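Local coordinates for protein lectin (Cicer arietinum, PDB 3V6N) that agglutinates red blood cells as a seed albumin with the four-bladed hemopexin propeller fold, and binds calcium and sodium ions in its central channel, at residues I64-D69 with D121-S126; A171-A176 with A185-G190. All coordinates share one frame; numbering follows the deposited sequence.

Contact 1: I64-D69 with D121-S126; sequences IDCSFD and DAAFRS. With CA (calcium ion), chain D; NA (sodium ion), chain G.
Strands 66-69 and 122-125 run side by side in the same direction, their axes 2° apart and 5.5 Å at closest approach, with Cys66 level with Ala122 and Phe68 with Phe124. Instead of amide pairing, the backbones meet through metal ions. The carbonyl oxygens of Asp65 and Asp121 both bind the calcium ion, Asp65 O at 2.4 Å, and two waters add to its shell. Two residues further along each strand, Ser67 O and Ala123 O grip the sodium ion, the former at 2.2 Å. Carbonyl oxygens, each partially negative, are thus brought close, Ser67 O lying 3.4 Å from Ala123 O, a crowding that the cation between them probably offsets. Each strand is the innermost of its own four-stranded sheet, so this is the meeting of two blades at the axis of a four-bladed propeller; Asn7 and Asp174 complete the set of carbonyls on calcium, Ala9 and Ala176 that on sodium.

Beside the ions, small Cys66 and Ala123 meet, flanked by Phe68 and Arg125. The methyl of Ala123 is touched by two neighbours from directions roughly at right angles: Cys66 SG, swung anti to its own backbone N (chi1 -178°), lies 3.6 Å from Ala123 CB, and Phe68 CD2 touches the same carbon at 3.6 Å. The Phe68 ring meets this methyl obliquely, while its far end leads off toward Val132 and Leu134 of the next blade. So short a side chain lets the strands lie close with both neighbours against it. At the outgoing end Arg125 lays its aliphatic part against a backbone carbonyl, its CD 3.3 Å from Asp69 O. The bend at chi2 (74°) carries the guanidinium past that oxygen, which lies in the plane at its edge, to Thr70 O and to a salt bridge with Glu71.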
loop_
_atom_site.group_PDB
_atom_site.type_symbol
_atom_site.label_atom_id
_atom_site.label_comp_id
_atom_site.label_asym_id
_atom_site.label_seq_id
_atom_site.Cartn_x
_atom_site.Cartn_y
_atom_site.Cartn_z
ATOM N N ILE A 64 -10.943 -2.332 3.982
ATOM C CA ILE A 64 -10.288 -2.804 5.201
ATOM C C ILE A 64 -10.648 -4.268 5.444
ATOM O O ILE A 64 -11.843 -4.625 5.425
ATOM C CB ILE A 64 -10.693 -1.899 6.388
ATOM C CG1 ILE A 64 -10.065 -0.505 6.186
ATOM C CG2 ILE A 64 -10.293 -2.511 7.731
ATOM C CD1 ILE A 64 -10.697 0.622 6.983
ATOM N N ASP A 65 -9.629 -5.105 5.671
ATOM C CA ASP A 65 -9.861 -6.556 5.790
ATOM C C ASP A 65 -9.640 -7.151 7.202
ATOM O O ASP A 65 -9.897 -8.346 7.438
ATOM C CB ASP A 65 -9.116 -7.343 4.687
ATOM C CG ASP A 65 -7.603 -7.303 4.847
ATOM O OD1 ASP A 65 -7.126 -6.905 5.939
ATOM O OD2 ASP A 65 -6.885 -7.675 3.881
ATOM N N CYS A 66 -9.175 -6.307 8.127
ATOM C CA CYS A 66 -9.078 -6.646 9.536
ATOM C C CYS A 66 -8.981 -5.353 10.338
ATOM O O CYS A 66 -8.415 -4.361 9.860
ATOM C CB CYS A 66 -7.836 -7.516 9.812
ATOM S SG CYS A 66 -7.618 -8.064 11.534
ATOM N N SER A 67 -9.510 -5.355 11.558
ATOM C CA SER A 67 -9.240 -4.233 12.482
ATOM C C SER A 67 -9.616 -4.497 13.911
ATOM O O SER A 67 -10.325 -5.482 14.217
ATOM C CB SER A 67 -9.865 -2.927 12.012
ATOM O OG SER A 67 -11.224 -3.077 11.771
ATOM N N PHE A 68 -9.104 -3.642 14.790
ATOM C CA PHE A 68 -9.444 -3.695 16.211
ATOM C C PHE A 68 -9.314 -2.346 16.884
ATOM O O PHE A 68 -8.397 -1.594 16.603
ATOM C CB PHE A 68 -8.636 -4.761 16.991
ATOM C CG PHE A 68 -7.121 -4.641 16.888
ATOM C CD1 PHE A 68 -6.395 -3.934 17.836
ATOM C CD2 PHE A 68 -6.408 -5.342 15.900
ATOM C CE1 PHE A 68 -5.004 -3.863 17.767
ATOM C CE2 PHE A 68 -5.018 -5.283 15.829
ATOM C CZ PHE A 68 -4.313 -4.543 16.764
ATOM N N ASP A 69 -10.255 -2.081 17.776
ATOM C CA ASP A 69 -10.214 -0.978 18.725
ATOM C C ASP A 69 -9.005 -1.122 19.630
ATOM O O ASP A 69 -8.608 -2.245 19.994
ATOM C CB ASP A 69 -11.487 -1.016 19.585
ATOM C CG ASP A 69 -11.662 0.236 20.432
ATOM O OD1 ASP A 69 -11.508 1.369 19.892
ATOM O OD2 ASP A 69 -11.963 0.087 21.639
ATOM N N ASP A 121 -6.771 -12.249 9.192
ATOM C CA ASP A 121 -8.188 -12.462 8.879
ATOM C C ASP A 121 -9.143 -11.605 9.727
ATOM O O ASP A 121 -10.086 -11.028 9.205
ATOM C CB ASP A 121 -8.583 -13.934 9.089
ATOM C CG ASP A 121 -7.985 -14.880 8.048
ATOM O OD1 ASP A 121 -7.593 -14.440 6.949
ATOM O OD2 ASP A 121 -7.927 -16.089 8.332
ATOM N N ALA A 122 -8.906 -11.588 11.041
ATOM C CA ALA A 122 -9.863 -11.081 12.019
ATOM C C ALA A 122 -9.139 -10.771 13.323
ATOM O O ALA A 122 -8.072 -11.329 13.598
ATOM C CB ALA A 122 -10.990 -12.096 12.265
ATOM N N ALA A 123 -9.715 -9.869 14.120
ATOM C CA ALA A 123 -9.106 -9.475 15.378
ATOM C C ALA A 123 -10.157 -8.912 16.301
ATOM O O ALA A 123 -11.133 -8.308 15.841
ATOM C CB ALA A 123 -8.019 -8.443 15.137
ATOM N N PHE A 124 -9.981 -9.119 17.601
ATOM C CA PHE A 124 -10.810 -8.396 18.555
ATOM C C PHE A 124 -10.084 -8.040 19.852
ATOM O O PHE A 124 -9.183 -8.754 20.293
ATOM C CB PHE A 124 -12.183 -9.065 18.806
ATOM C CG PHE A 124 -12.131 -10.334 19.616
ATOM C CD1 PHE A 124 -12.111 -11.576 18.987
ATOM C CD2 PHE A 124 -12.172 -10.291 21.005
ATOM C CE1 PHE A 124 -12.094 -12.749 19.723
ATOM C CE2 PHE A 124 -12.152 -11.470 21.754
ATOM C CZ PHE A 124 -12.119 -12.698 21.110
ATOM N N ARG A 125 -10.497 -6.916 20.423
ATOM C CA ARG A 125 -9.903 -6.351 21.627
ATOM C C ARG A 125 -10.339 -7.123 22.872
ATOM O O ARG A 125 -11.536 -7.269 23.119
ATOM C CB ARG A 125 -10.289 -4.859 21.730
ATOM C CG ARG A 125 -9.802 -4.118 22.955
ATOM C CD ARG A 125 -8.314 -3.819 22.909
ATOM N NE ARG A 125 -8.007 -2.737 23.841
ATOM C CZ ARG A 125 -7.645 -2.902 25.111
ATOM N NH1 ARG A 125 -7.535 -4.126 25.641
ATOM N NH2 ARG A 125 -7.404 -1.834 25.859
ATOM N N SER A 126 -9.371 -7.626 23.638
ATOM C CA SER A 126 -9.655 -8.287 24.923
ATOM C C SER A 126 -10.163 -7.316 25.993
ATOM O O SER A 126 -9.965 -6.103 25.881
ATOM C CB SER A 126 -8.391 -8.995 25.448
ATOM O OG SER A 126 -8.631 -9.653 26.685
HETATM CA CA CA D . -11.193 -10.319 7.232
HETATM NA NA NA G . -12.155 -6.688 14.526
HETATM O O HOH W 1 -11.205 -12.436 6.177
HETATM O O HOH W 2 -8.932 -10.470 6.107
#

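Contact 2: A171-A176 with A185-G190; sequences AGMDSA and AYLFKG. With CA (calcium ion), chain D; NA (sodium ion), chain G.
Asp174 and Ser175 share one partner on the opposite strand, Phe188, and this doubling is a classic beta bulge at the start of strand 175-178. Asp174 N donates to Phe188 O at 2.9 Å, close to the line of that C=O, and Phe188 N returns a bond to Ser175 O at 2.8 Å, tilted 29° from the carbonyl plane. One step on, Ala176 and Leu187 form a non-hydrogen-bonded antiparallel pair, where Ala176 CA approaches Tyr186 O to 3.2 Å in a CA-H...O contact.

The tightly packed part includes both faces of this hairpin, which forms the two innermost strands of a propeller blade. On one face Leu187 spreads its two methyls, CD2 against Ala176 CB and CD1 against Met173 CE at 3.9 Å; the flexible methionine chain, bent at chi2, reaches this spot from the loop before the strand. On the other, the Phe188 ring edge meets a backbone carbonyl, CD1 lying 3.7 Å from Ser175 O, and the short Ser175 side chain sits beside CB and CD1. Asp174 O, within the bulge, binds the calcium ion and Ala176 O the sodium ion. Lys189, extended beyond CG, is also well covered: it crosses the Asp174 side chain at about a right angle and sends NZ to buried Gly172 O at 3.1 Å, the donor standing above the carbonyl plane rather than on a lone pair. NZ is held more strongly by Ile168 O. Gly172 adopts a backbone conformation that a side chain would obstruct.

The grip slackens at the partly exposed Asp174 carboxylate and at exposed Ala171. Asp174 OD2 accepts a weak, long bond from Gly190 N, 3.4 Å, and Gly190, with its positive phi, suits the turn out of the strand.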
loop_
_atom_site.group_PDB
_atom_site.type_symbol
_atom_site.label_atom_id
_atom_site.label_comp_id
_atom_site.label_asym_id
_atom_site.label_seq_id
_atom_site.Cartn_x
_atom_site.Cartn_y
_atom_site.Cartn_z
ATOM N N ALA A 171 -11.866 -23.606 11.367
ATOM C CA ALA A 171 -10.758 -23.378 10.442
ATOM C C ALA A 171 -10.579 -21.910 10.060
ATOM O O ALA A 171 -9.765 -21.595 9.203
ATOM C CB ALA A 171 -10.912 -24.240 9.194
ATOM N N GLY A 172 -11.318 -21.007 10.698
ATOM C CA GLY A 172 -11.160 -19.587 10.389
ATOM C C GLY A 172 -12.345 -18.677 10.639
ATOM O O GLY A 172 -13.500 -19.122 10.746
ATOM N N MET A 173 -12.029 -17.390 10.730
ATOM C CA MET A 173 -12.989 -16.325 10.943
ATOM C C MET A 173 -12.712 -15.205 9.950
ATOM O O MET A 173 -11.562 -14.933 9.641
ATOM C CB MET A 173 -12.882 -15.822 12.379
ATOM C CG MET A 173 -13.352 -16.880 13.349
ATOM S SD MET A 173 -12.343 -16.967 14.827
ATOM C CE MET A 173 -12.831 -18.584 15.424
ATOM N N ASP A 174 -13.774 -14.598 9.427
ATOM C CA ASP A 174 -13.649 -13.571 8.391
ATOM C C ASP A 174 -13.477 -12.203 9.051
ATOM O O ASP A 174 -12.810 -11.327 8.512
ATOM C CB ASP A 174 -14.900 -13.547 7.481
ATOM C CG ASP A 174 -14.925 -14.680 6.453
ATOM O OD1 ASP A 174 -13.918 -15.420 6.369
ATOM O OD2 ASP A 174 -15.952 -14.836 5.711
ATOM N N SER A 175 -14.070 -12.058 10.236
ATOM C CA SER A 175 -14.237 -10.783 10.905
ATOM C C SER A 175 -14.686 -10.982 12.349
ATOM O O SER A 175 -15.270 -12.013 12.672
ATOM C CB SER A 175 -15.287 -9.972 10.148
ATOM O OG SER A 175 -15.494 -8.748 10.778
ATOM N N ALA A 176 -14.419 -9.996 13.206
ATOM C CA ALA A 176 -14.793 -10.031 14.624
ATOM C C ALA A 176 -14.806 -8.635 15.275
ATOM O O ALA A 176 -14.085 -7.721 14.830
ATOM C CB ALA A 176 -13.849 -10.943 15.402
ATOM N N ALA A 185 -17.960 -11.238 22.571
ATOM C CA ALA A 185 -17.408 -10.890 21.286
ATOM C C ALA A 185 -18.259 -11.558 20.213
ATOM O O ALA A 185 -18.916 -12.581 20.470
ATOM C CB ALA A 185 -15.960 -11.347 21.198
ATOM N N TYR A 186 -18.252 -10.968 19.024
ATOM C CA TYR A 186 -18.941 -11.521 17.878
ATOM C C TYR A 186 -17.918 -12.014 16.862
ATOM O O TYR A 186 -16.927 -11.334 16.583
ATOM C CB TYR A 186 -19.846 -10.475 17.226
ATOM C CG TYR A 186 -20.963 -9.959 18.119
ATOM C CD1 TYR A 186 -22.246 -10.519 18.074
ATOM C CD2 TYR A 186 -20.737 -8.912 19.010
ATOM C CE1 TYR A 186 -23.269 -10.043 18.894
ATOM C CE2 TYR A 186 -21.749 -8.440 19.826
ATOM C CZ TYR A 186 -23.011 -9.000 19.759
ATOM O OH TYR A 186 -24.003 -8.507 20.573
ATOM N N LEU A 187 -18.161 -13.199 16.326
ATOM C CA LEU A 187 -17.343 -13.770 15.254
ATOM C C LEU A 187 -18.201 -13.856 14.011
ATOM O O LEU A 187 -19.366 -14.187 14.094
ATOM C CB LEU A 187 -16.829 -15.166 15.637
ATOM C CG LEU A 187 -16.203 -15.362 17.030
ATOM C CD1 LEU A 187 -15.754 -16.813 17.199
ATOM C CD2 LEU A 187 -15.035 -14.404 17.279
ATOM N N PHE A 188 -17.632 -13.552 12.857
ATOM C CA PHE A 188 -18.393 -13.606 11.609
ATOM C C PHE A 188 -17.735 -14.528 10.590
ATOM O O PHE A 188 -16.501 -14.595 10.500
ATOM C CB PHE A 188 -18.575 -12.193 11.023
ATOM C CG PHE A 188 -19.274 -11.238 11.963
ATOM C CD1 PHE A 188 -18.544 -10.384 12.782
ATOM C CD2 PHE A 188 -20.666 -11.211 12.042
ATOM C CE1 PHE A 188 -19.190 -9.510 13.659
ATOM C CE2 PHE A 188 -21.320 -10.353 12.921
ATOM C CZ PHE A 188 -20.580 -9.498 13.731
ATOM N N LYS A 189 -18.573 -15.225 9.829
ATOM C CA LYS A 189 -18.134 -15.997 8.672
ATOM C C LYS A 189 -19.312 -16.225 7.711
ATOM O O LYS A 189 -20.320 -16.857 8.075
ATOM C CB LYS A 189 -17.513 -17.336 9.095
ATOM C CG LYS A 189 -16.797 -18.060 7.961
ATOM C CD LYS A 189 -16.049 -19.256 8.515
ATOM C CE LYS A 189 -14.976 -19.773 7.568
ATOM N NZ LYS A 189 -14.291 -20.865 8.319
ATOM N N GLY A 190 -19.175 -15.708 6.485
ATOM C CA GLY A 190 -20.237 -15.814 5.487
ATOM C C GLY A 190 -21.496 -15.183 6.036
ATOM O O GLY A 190 -21.445 -14.094 6.591
HETATM CA CA CA D . -11.193 -10.319 7.232
HETATM NA NA NA G . -12.155 -6.688 14.526
HETATM O O HOH W 1 -11.205 -12.436 6.177
HETATM O O HOH W 2 -8.932 -10.470 6.107
#

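Contact 1 lies about 3 Å from the centre of the chain and joins first strands of different blades; contact 2, 9 Å out, joins neighbouring strands of a single blade. Accordingly, cations mediate the backbone meeting in contact 1, whereas antiparallel amide bonds and a lysine-carbonyl bond carry contact 2. Both have partly exposed aspartates at the calcium end, while contact 2 also includes exposed Ala171. Both supply carbonyls to the same calcium and sodium ions, and two calcium-bound waters are common to them. They also touch directly: Asp121 CB packs on Met173 O, Ala122 CB on Ser175 N, and the Phe124 ring rests on Ala185, so segment 121-126 of contact 1 packs directly on contact 2.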